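Local atomic coordinates of WlaRA, TDP-fucose-3,4-ketoisomerase (Campylobacter jejuni subsp. jejuni 81116, PDB entry 5TPV), a protein that belongs to the cupin clan of beta-barrel proteins and binds thymidine-5'-diphosphate. Residues 58-70 and 83-97. Numbering follows the deposited sequence.
Sequences FIALNGSCEILID and KTKGLYIDKMIWKQM
The F58 ring lies between the two sheets of the cupin fold. I67 CD1 sits over one face, 4.1 Å above the ring plane and near the border of the ring. I89 CD1 meets the ring edge in plane, 3.8 Å from F58 CE2. M97 makes an oblique Met-aromatic contact, with SD 4.8 Å from the F58 ring centroid, and the two side chains are roughly perpendicular. I67 and L87 meet end to end, I67 CG2 being 3.6 Å from L87 CD2. I67 CG1 stands anti to the backbone N (chi1 177°), which carries CD1 to the F58 face and beside M97 CG, while CG2 meets L87. The I69 and I89 side chains run past one another in opposite directions, with I69 CG2 4.1 Å from I89 CG2, and extend this apolar layer.

The backbones pair twice. F58 and L87 exchange two hydrogen bonds, and a water links A60 N to K85 O. In the other sheet L68 pairs with Q96 and D70 with W94. The bond from L68 N to Q96 O is nearly straight; its N-H...O angle is 172°. Beside the corner at L61, the K83 side chain bends at chi3 and chi4 and its NZ donates to L61 O (2.7 Å).

K83 also makes a cation-pi contact with Y38 of the second subunit. Strand 85-89 runs between strands 56-62 and 3-13, while strand 65-70 lies between 75-80 and 94-98. V108 of strand 105-110 and L80 of strand 75-80 also touch F58.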
loop_
_atom_site.group_PDB
_atom_site.type_symbol
_atom_site.label_atom_id
_atom_site.label_comp_id
_atom_site.label_asym_id
_atom_site.label_seq_id
_atom_site.Cartn_x
_atom_site.Cartn_y
_atom_site.Cartn_z
ATOM N N PHE B 58 6.036 -7.843 2.541
ATOM C CA PHE B 58 6.163 -7.066 3.763
ATOM C C PHE B 58 7.253 -6.011 3.490
ATOM O O PHE B 58 8.345 -6.339 3.022
ATOM C CB PHE B 58 6.653 -7.947 4.948
ATOM C CG PHE B 58 5.725 -9.070 5.310
ATOM C CD1 PHE B 58 4.644 -8.845 6.122
ATOM C CD2 PHE B 58 5.917 -10.352 4.804
ATOM C CE1 PHE B 58 3.744 -9.866 6.416
ATOM C CE2 PHE B 58 5.036 -11.375 5.097
ATOM C CZ PHE B 58 3.950 -11.135 5.912
ATOM N N ILE B 59 6.970 -4.771 3.840
ATOM C CA ILE B 59 7.884 -3.655 3.617
ATOM C C ILE B 59 7.854 -2.775 4.854
ATOM O O ILE B 59 6.758 -2.394 5.326
ATOM C CB ILE B 59 7.377 -2.850 2.402
ATOM C CG1 ILE B 59 7.173 -3.730 1.191
ATOM C CG2 ILE B 59 8.287 -1.686 2.037
ATOM C CD1 ILE B 59 6.372 -3.067 0.099
ATOM N N ALA B 60 9.044 -2.480 5.399
ATOM C CA ALA B 60 9.177 -1.459 6.397
ATOM C C ALA B 60 9.307 -0.109 5.710
ATOM O O ALA B 60 10.394 0.253 5.291
ATOM C CB ALA B 60 10.381 -1.746 7.273
ATOM N N LEU B 61 8.202 0.600 5.551
ATOM C CA LEU B 61 8.213 1.930 4.964
ATOM C C LEU B 61 8.881 2.925 5.834
ATOM O O LEU B 61 9.421 3.880 5.360
ATOM C CB LEU B 61 6.821 2.496 4.821
ATOM C CG LEU B 61 5.905 1.864 3.808
ATOM C CD1 LEU B 61 4.696 2.741 3.601
ATOM C CD2 LEU B 61 6.627 1.664 2.498
ATOM N N ASN B 62 8.783 2.742 7.136
ATOM C CA ASN B 62 9.602 3.528 8.005
ATOM C C ASN B 62 10.094 2.682 9.170
ATOM O O ASN B 62 9.497 1.678 9.516
ATOM C CB ASN B 62 8.814 4.774 8.430
ATOM C CG ASN B 62 9.732 5.931 8.817
ATOM O OD1 ASN B 62 10.719 6.239 8.144
ATOM N ND2 ASN B 62 9.447 6.516 9.962
ATOM N N GLY B 63 11.213 3.051 9.750
ATOM C CA GLY B 63 11.815 2.250 10.805
ATOM C C GLY B 63 12.223 0.846 10.398
ATOM O O GLY B 63 12.586 0.543 9.263
ATOM N N SER B 64 12.110 -0.052 11.352
ATOM C CA SER B 64 12.589 -1.406 11.155
ATOM C C SER B 64 11.821 -2.362 12.048
ATOM O O SER B 64 11.271 -1.994 13.081
ATOM C CB SER B 64 14.090 -1.523 11.487
ATOM O OG SER B 64 14.314 -1.112 12.822
ATOM N N CYS B 65 11.791 -3.607 11.624
ATOM C CA CYS B 65 11.267 -4.654 12.475
ATOM C C CYS B 65 11.947 -5.955 12.008
ATOM O O CYS B 65 12.732 -5.928 11.040
ATOM C CB CYS B 65 9.740 -4.711 12.326
ATOM S SG CYS B 65 9.200 -5.175 10.651
ATOM N N GLU B 66 11.650 -7.056 12.711
ATOM C CA GLU B 66 12.214 -8.371 12.444
ATOM C C GLU B 66 11.041 -9.293 12.190
ATOM O O GLU B 66 10.005 -9.240 12.848
ATOM C CB GLU B 66 13.015 -8.874 13.657
ATOM C CG GLU B 66 14.088 -9.886 13.328
ATOM C CD GLU B 66 14.924 -10.291 14.540
ATOM O OE1 GLU B 66 15.105 -11.518 14.748
ATOM O OE2 GLU B 66 15.354 -9.395 15.293
ATOM N N ILE B 67 11.209 -10.159 11.219
ATOM C CA ILE B 67 10.237 -11.212 10.993
ATOM C C ILE B 67 10.829 -12.615 11.063
ATOM O O ILE B 67 11.903 -12.889 10.489
ATOM C CB ILE B 67 9.524 -11.004 9.669
ATOM C CG1 ILE B 67 8.556 -12.134 9.389
ATOM C CG2 ILE B 67 10.500 -10.911 8.527
ATOM C CD1 ILE B 67 7.494 -11.748 8.412
ATOM N N LEU B 68 10.109 -13.525 11.711
ATOM C CA LEU B 68 10.484 -14.954 11.698
ATOM C C LEU B 68 9.452 -15.630 10.843
ATOM O O LEU B 68 8.258 -15.367 11.024
ATOM C CB LEU B 68 10.541 -15.546 13.097
ATOM C CG LEU B 68 10.505 -17.058 13.333
ATOM C CD1 LEU B 68 10.652 -17.289 14.843
ATOM C CD2 LEU B 68 9.161 -17.663 12.899
ATOM N N ILE B 69 9.930 -16.414 9.877
ATOM C CA ILE B 69 9.072 -17.243 9.036
ATOM C C ILE B 69 9.454 -18.733 9.222
ATOM O O ILE B 69 10.625 -19.051 9.493
ATOM C CB ILE B 69 9.143 -16.932 7.536
ATOM C CG1 ILE B 69 10.586 -16.922 7.028
ATOM C CG2 ILE B 69 8.489 -15.606 7.217
ATOM C CD1 ILE B 69 10.680 -16.643 5.556
ATOM N N ASP B 70 8.473 -19.603 9.012
ATOM C CA ASP B 70 8.571 -21.017 9.410
ATOM C C ASP B 70 7.789 -21.868 8.453
ATOM O O ASP B 70 6.589 -21.627 8.213
ATOM C CB ASP B 70 8.035 -21.194 10.844
ATOM C CG ASP B 70 8.321 -22.586 11.424
ATOM O OD1 ASP B 70 8.986 -22.616 12.465
ATOM O OD2 ASP B 70 7.953 -23.621 10.824
ATOM N N LYS B 83 12.983 1.142 2.553
ATOM C CA LYS B 83 11.887 1.254 1.580
ATOM C C LYS B 83 12.172 0.635 0.240
ATOM O O LYS B 83 11.274 0.571 -0.584
ATOM C CB LYS B 83 11.567 2.723 1.314
ATOM C CG LYS B 83 10.685 3.321 2.372
ATOM C CD LYS B 83 10.331 4.757 2.019
ATOM C CE LYS B 83 11.222 5.773 2.715
ATOM N NZ LYS B 83 11.231 5.529 4.178
ATOM N N THR B 84 13.404 0.211 -0.012
ATOM C CA THR B 84 13.740 -0.357 -1.331
ATOM C C THR B 84 13.756 -1.868 -1.390
ATOM O O THR B 84 14.136 -2.472 -2.385
ATOM C CB THR B 84 15.121 0.086 -1.756
ATOM O OG1 THR B 84 16.035 -0.475 -0.817
ATOM C CG2 THR B 84 15.220 1.612 -1.721
ATOM N N LYS B 85 13.358 -2.473 -0.291
ATOM C CA LYS B 85 13.415 -3.911 -0.116
ATOM C C LYS B 85 12.114 -4.369 0.585
ATOM O O LYS B 85 11.483 -3.650 1.398
ATOM C CB LYS B 85 14.692 -4.243 0.645
ATOM C CG LYS B 85 14.560 -4.762 2.065
ATOM C CD LYS B 85 15.947 -4.843 2.717
ATOM C CE LYS B 85 15.899 -5.288 4.170
ATOM N NZ LYS B 85 16.080 -6.765 4.220
ATOM N N GLY B 86 11.672 -5.539 0.187
ATOM C CA GLY B 86 10.621 -6.225 0.895
ATOM C C GLY B 86 10.839 -7.717 0.877
ATOM O O GLY B 86 11.622 -8.270 0.092
ATOM N N LEU B 87 10.088 -8.360 1.751
ATOM C CA LEU B 87 10.081 -9.804 1.873
ATOM C C LEU B 87 8.829 -10.342 1.270
ATOM O O LEU B 87 7.728 -10.070 1.786
ATOM C CB LEU B 87 10.119 -10.193 3.350
ATOM C CG LEU B 87 9.921 -11.694 3.633
ATOM C CD1 LEU B 87 11.054 -12.494 3.007
ATOM C CD2 LEU B 87 9.919 -11.884 5.140
ATOM N N TYR B 88 8.994 -11.024 0.142
ATOM C CA TYR B 88 7.967 -11.902 -0.432
ATOM C C TYR B 88 7.942 -13.272 0.270
ATOM O O TYR B 88 8.990 -13.921 0.438
ATOM C CB TYR B 88 8.260 -12.137 -1.899
ATOM C CG TYR B 88 7.389 -13.229 -2.475
ATOM C CD1 TYR B 88 6.102 -12.961 -2.881
ATOM C CD2 TYR B 88 7.837 -14.550 -2.534
ATOM C CE1 TYR B 88 5.255 -13.959 -3.318
ATOM C CE2 TYR B 88 7.007 -15.568 -2.990
ATOM C CZ TYR B 88 5.736 -15.271 -3.397
ATOM O OH TYR B 88 4.919 -16.283 -3.844
ATOM N N ILE B 89 6.769 -13.727 0.685
ATOM C CA ILE B 89 6.621 -15.103 1.118
ATOM C C ILE B 89 5.464 -15.717 0.404
ATOM O O ILE B 89 4.463 -15.076 0.150
ATOM C CB ILE B 89 6.388 -15.302 2.618
ATOM C CG1 ILE B 89 4.977 -14.853 3.073
ATOM C CG2 ILE B 89 7.488 -14.633 3.394
ATOM C CD1 ILE B 89 4.677 -15.148 4.549
ATOM N N ASP B 90 5.592 -17.009 0.142
ATOM C CA ASP B 90 4.506 -17.755 -0.532
ATOM C C ASP B 90 3.448 -18.144 0.502
ATOM O O ASP B 90 3.641 -17.951 1.709
ATOM C CB ASP B 90 5.117 -19.026 -1.128
ATOM C CG ASP B 90 4.398 -19.532 -2.377
ATOM O OD1 ASP B 90 5.151 -20.130 -3.197
ATOM O OD2 ASP B 90 3.160 -19.339 -2.526
ATOM N N LYS B 91 2.349 -18.707 0.046
ATOM C CA LYS B 91 1.310 -19.149 0.992
ATOM C C LYS B 91 1.722 -20.289 1.950
ATOM O O LYS B 91 2.746 -20.953 1.772
ATOM C CB LYS B 91 0.055 -19.526 0.235
ATOM C CG LYS B 91 0.221 -20.563 -0.840
ATOM C CD LYS B 91 -1.146 -20.968 -1.377
ATOM C CE LYS B 91 -1.073 -21.325 -2.840
ATOM N NZ LYS B 91 -2.356 -21.870 -3.371
ATOM N N MET B 92 0.988 -20.462 3.044
ATOM C CA MET B 92 1.272 -21.545 4.010
ATOM C C MET B 92 2.683 -21.398 4.498
ATOM O O MET B 92 3.510 -22.338 4.522
ATOM C CB MET B 92 0.993 -22.946 3.410
ATOM C CG MET B 92 -0.467 -23.324 3.485
ATOM S SD MET B 92 -1.054 -23.305 5.214
ATOM C CE MET B 92 -0.582 -24.931 5.791
ATOM N N ILE B 93 2.988 -20.175 4.894
ATOM C CA ILE B 93 4.171 -19.989 5.664
ATOM C C ILE B 93 3.767 -19.269 6.926
ATOM O O ILE B 93 3.058 -18.265 6.865
ATOM C CB ILE B 93 5.202 -19.239 4.827
ATOM C CG1 ILE B 93 5.526 -20.052 3.569
ATOM C CG2 ILE B 93 6.428 -18.931 5.680
ATOM C CD1 ILE B 93 6.792 -19.662 2.829
ATOM N N TRP B 94 4.180 -19.825 8.056
ATOM C CA TRP B 94 3.854 -19.243 9.358
ATOM C C TRP B 94 4.823 -18.081 9.586
ATOM O O TRP B 94 6.012 -18.131 9.218
ATOM C CB TRP B 94 4.080 -20.266 10.444
ATOM C CG TRP B 94 3.803 -19.843 11.841
ATOM C CD1 TRP B 94 4.626 -19.165 12.686
ATOM C CD2 TRP B 94 2.627 -20.137 12.586
ATOM N NE1 TRP B 94 4.037 -19.035 13.932
ATOM C CE2 TRP B 94 2.800 -19.603 13.880
ATOM C CE3 TRP B 94 1.449 -20.818 12.286
ATOM C CZ2 TRP B 94 1.833 -19.704 14.869
ATOM C CZ3 TRP B 94 0.485 -20.932 13.296
ATOM C CH2 TRP B 94 0.679 -20.376 14.553
ATOM N N LYS B 95 4.305 -17.049 10.233
ATOM C CA LYS B 95 5.119 -15.870 10.501
ATOM C C LYS B 95 4.766 -15.216 11.819
ATOM O O LYS B 95 3.631 -15.279 12.273
ATOM C CB LYS B 95 5.011 -14.881 9.324
ATOM C CG LYS B 95 3.942 -13.810 9.400
ATOM C CD LYS B 95 2.546 -14.301 9.184
ATOM C CE LYS B 95 2.348 -14.969 7.845
ATOM N NZ LYS B 95 0.931 -15.363 7.787
ATOM N N GLN B 96 5.775 -14.609 12.398
ATOM C CA GLN B 96 5.662 -13.747 13.538
ATOM C C GLN B 96 6.586 -12.510 13.403
ATOM O O GLN B 96 7.720 -12.602 12.949
ATOM C CB GLN B 96 5.984 -14.597 14.775
ATOM C CG GLN B 96 5.883 -13.848 16.084
ATOM C CD GLN B 96 6.450 -14.662 17.247
ATOM O OE1 GLN B 96 7.624 -15.031 17.242
ATOM N NE2 GLN B 96 5.615 -14.930 18.256
ATOM N N MET B 97 6.091 -11.334 13.777
ATOM C CA MET B 97 6.866 -10.098 13.714
ATOM C C MET B 97 6.979 -9.400 15.023
ATOM O O MET B 97 6.018 -9.366 15.767
ATOM C CB MET B 97 6.210 -9.149 12.769
ATOM C CG MET B 97 6.074 -9.917 11.483
ATOM S SD MET B 97 5.050 -9.073 10.321
ATOM C CE MET B 97 3.591 -10.046 10.781
HETATM O O HOH W 1 11.449 -3.210 3.902
#